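Local atomic coordinates of deacylase (Burkholderia multivorans, PDB entry 5THW), a protein that probably hydrolyses N-carbamoyl-L-amino acids or related N-carbamoyl compounds, as a two-zinc amidase of the peptidase M20 family. Residues 240-244 / 257-263. Numbering follows the deposited sequence.
Sequences TFTGQ and RDALLGA
This helix-on-sheet contact lies in the M20 dimerisation domain, away from the zincs: the end of strand 225-242 packs against the first turn of helix 259-275. The axes of strand 240-242 and helix 259-263 approach to 7.9 Å, N-to-C directions 143° apart, because Ala259 and Gly262 are small. Phe241 (chi1 m, chi2 -32°) points toward the helix, CB 4.1 Å from Ala259 CB, Ala263 N at the ring edge 3.5 Å from CD2. Gly243 (phi/psi -117/-131) sets CA 3.2 Å from Arg257 O, leaving no room for a CB. Arg257 O accepts a hydrogen bond from Gln244 N (3.0 Å); a water donates to Gln244 O and accepts from Arg257 N (2.7 Å each). The Arg257 guanidinium lays one face over Gly243 O; NH1 hydrogen-bonds Gly335 O. The N-cap Asp258 satisfies first-turn NH groups, OD2 accepting from Leu261 N (2.9 Å) and, weakly, Leu260 N. The strand end runs between strands 297-310 and 337-350; Phe241 also packs on helix 313-334, Leu260 on Val285 of the second subunit.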
ATOM      1  N   THR A 240       3.849   1.143  13.276  1.00 32.45           N
ATOM      2  CA  THR A 240       2.657   1.742  12.700  1.00 28.07           C
ATOM      3  C   THR A 240       2.671   3.215  13.068  1.00 35.42           C
ATOM      4  O   THR A 240       2.723   3.559  14.255  1.00 41.60           O
ATOM      5  CB  THR A 240       1.380   1.070  13.213  1.00 30.30           C
ATOM      6  OG1 THR A 240       1.348  -0.304  12.795  1.00 37.05           O
ATOM      7  CG2 THR A 240       0.147   1.784  12.649  1.00 31.62           C
ATOM      8  N   PHE A 241       2.643   4.075  12.057  1.00 29.88           N
ATOM      9  CA  PHE A 241       2.432   5.503  12.238  1.00 39.90           C
ATOM     10  C   PHE A 241       0.964   5.796  11.990  1.00 43.62           C
ATOM     11  O   PHE A 241       0.369   5.263  11.048  1.00 42.31           O
ATOM     12  CB  PHE A 241       3.293   6.337  11.282  1.00 27.23           C
ATOM     13  CG  PHE A 241       4.700   6.545  11.752  1.00 41.32           C
ATOM     14  CD1 PHE A 241       4.989   6.627  13.104  1.00 38.75           C
ATOM     15  CD2 PHE A 241       5.740   6.661  10.838  1.00 45.30           C
ATOM     16  CE1 PHE A 241       6.287   6.813  13.535  1.00 36.86           C
ATOM     17  CE2 PHE A 241       7.042   6.856  11.269  1.00 35.92           C
ATOM     18  CZ  PHE A 241       7.314   6.933  12.617  1.00 30.77           C
ATOM     19  N   THR A 242       0.381   6.627  12.846  1.00 37.94           N
ATOM     20  CA  THR A 242      -0.993   7.072  12.676  1.00 36.85           C
ATOM     21  C   THR A 242      -0.999   8.591  12.572  1.00 44.53           C
ATOM     22  O   THR A 242      -0.534   9.287  13.483  1.00 40.97           O
ATOM     23  CB  THR A 242      -1.881   6.591  13.825  1.00 43.74           C
ATOM     24  OG1 THR A 242      -1.771   5.168  13.936  1.00 49.05           O
ATOM     25  CG2 THR A 242      -3.337   6.936  13.549  1.00 37.64           C
ATOM     26  N   GLY A 243      -1.521   9.100  11.462  1.00 40.26           N
ATOM     27  CA  GLY A 243      -1.680  10.526  11.310  1.00 30.39           C
ATOM     28  C   GLY A 243      -3.137  10.904  11.185  1.00 44.88           C
ATOM     29  O   GLY A 243      -3.977  10.451  11.969  1.00 46.92           O
ATOM     30  N   GLN A 244      -3.458  11.712  10.183  1.00 47.36           N
ATOM     31  CA  GLN A 244      -4.829  12.119   9.929  1.00 40.68           C
ATOM     32  C   GLN A 244      -5.076  11.958   8.443  1.00 42.76           C
ATOM     33  O   GLN A 244      -4.437  12.629   7.627  1.00 41.14           O
ATOM     34  CB  GLN A 244      -5.073  13.569  10.371  1.00 41.03           C
ATOM     35  CG  GLN A 244      -6.517  14.048  10.222  1.00 37.33           C
ATOM     36  CD  GLN A 244      -7.530  13.044  10.750  1.00 41.03           C
ATOM     37  OE1 GLN A 244      -7.643  12.826  11.960  1.00 43.53           O
ATOM     38  NE2 GLN A 244      -8.271  12.420   9.839  1.00 35.24           N
ATOM     39  N   ARG A 257      -0.952  15.728   8.881  1.00 43.54           N
ATOM     40  CA  ARG A 257      -0.243  14.704   9.659  1.00 44.54           C
ATOM     41  C   ARG A 257      -0.150  13.473   8.748  1.00 38.54           C
ATOM     42  O   ARG A 257      -0.906  12.506   8.893  1.00 39.00           O
ATOM     43  CB  ARG A 257      -0.953  14.400  10.994  1.00 47.56           C
ATOM     44  CG  ARG A 257      -1.174  15.633  11.856  1.00 52.91           C
ATOM     45  CD  ARG A 257      -1.423  15.310  13.322  1.00 54.20           C
ATOM     46  NE  ARG A 257      -2.730  14.710  13.571  1.00 60.97           N
ATOM     47  CZ  ARG A 257      -2.923  13.499  14.093  1.00 63.40           C
ATOM     48  NH1 ARG A 257      -1.889  12.740  14.435  1.00 54.28           N
ATOM     49  NH2 ARG A 257      -4.160  13.051  14.285  1.00 64.96           N
ATOM     50  N   ASP A 258       0.789  13.529   7.804  1.00 30.87           N
ATOM     51  CA  ASP A 258       0.971  12.514   6.768  1.00 30.98           C
ATOM     52  C   ASP A 258       1.761  11.333   7.337  1.00 39.38           C
ATOM     53  O   ASP A 258       2.936  11.474   7.688  1.00 41.31           O
ATOM     54  CB  ASP A 258       1.686  13.136   5.570  1.00 27.92           C
ATOM     55  CG  ASP A 258       1.718  12.223   4.354  1.00 38.83           C
ATOM     56  OD1 ASP A 258       1.574  12.750   3.231  1.00 34.66           O
ATOM     57  OD2 ASP A 258       1.861  10.987   4.509  1.00 37.87           O
ATOM     58  N   ALA A 259       1.123  10.160   7.432  1.00 34.86           N
ATOM     59  CA  ALA A 259       1.805   9.002   8.001  1.00 32.01           C
ATOM     60  C   ALA A 259       2.826   8.412   7.031  1.00 33.46           C
ATOM     61  O   ALA A 259       3.825   7.824   7.463  1.00 33.98           O
ATOM     62  CB  ALA A 259       0.788   7.937   8.418  1.00 31.31           C
ATOM     63  N   LEU A 260       2.599   8.559   5.724  1.00 29.57           N
ATOM     64  CA  LEU A 260       3.568   8.059   4.752  1.00 29.55           C
ATOM     65  C   LEU A 260       4.796   8.959   4.676  1.00 29.07           C
ATOM     66  O   LEU A 260       5.891   8.483   4.357  1.00 36.53           O
ATOM     67  CB  LEU A 260       2.917   7.901   3.371  1.00 26.28           C
ATOM     68  CG  LEU A 260       3.864   7.387   2.277  1.00 34.78           C
ATOM     69  CD1 LEU A 260       4.468   6.048   2.686  1.00 29.51           C
ATOM     70  CD2 LEU A 260       3.144   7.271   0.937  1.00 31.21           C
ATOM     71  N   LEU A 261       4.630  10.261   4.927  1.00 30.54           N
ATOM     72  CA  LEU A 261       5.794  11.129   5.072  1.00 31.45           C
ATOM     73  C   LEU A 261       6.683  10.655   6.218  1.00 31.79           C
ATOM     74  O   LEU A 261       7.913  10.610   6.082  1.00 34.49           O
ATOM     75  CB  LEU A 261       5.352  12.572   5.291  1.00 27.77           C
ATOM     76  CG  LEU A 261       6.508  13.556   5.397  1.00 33.59           C
ATOM     77  CD1 LEU A 261       7.257  13.590   4.073  1.00 33.25           C
ATOM     78  CD2 LEU A 261       6.010  14.932   5.795  1.00 28.36           C
ATOM     79  N   GLY A 262       6.074  10.283   7.350  1.00 27.32           N
ATOM     80  CA  GLY A 262       6.839   9.733   8.461  1.00 33.18           C
ATOM     81  C   GLY A 262       7.517   8.416   8.120  1.00 35.17           C
ATOM     82  O   GLY A 262       8.707   8.227   8.394  1.00 32.44           O
ATOM     83  N   ALA A 263       6.758   7.475   7.549  1.00 33.51           N
ATOM     84  CA  ALA A 263       7.331   6.179   7.185  1.00 36.63           C
ATOM     85  C   ALA A 263       8.430   6.328   6.139  1.00 36.47           C
ATOM     86  O   ALA A 263       9.439   5.613   6.178  1.00 34.18           O
ATOM     87  CB  ALA A 263       6.238   5.237   6.675  1.00 26.26           C
TER
HETATM   88  O   HOH W   1      -3.057  14.935   7.422  1.00 34.72           O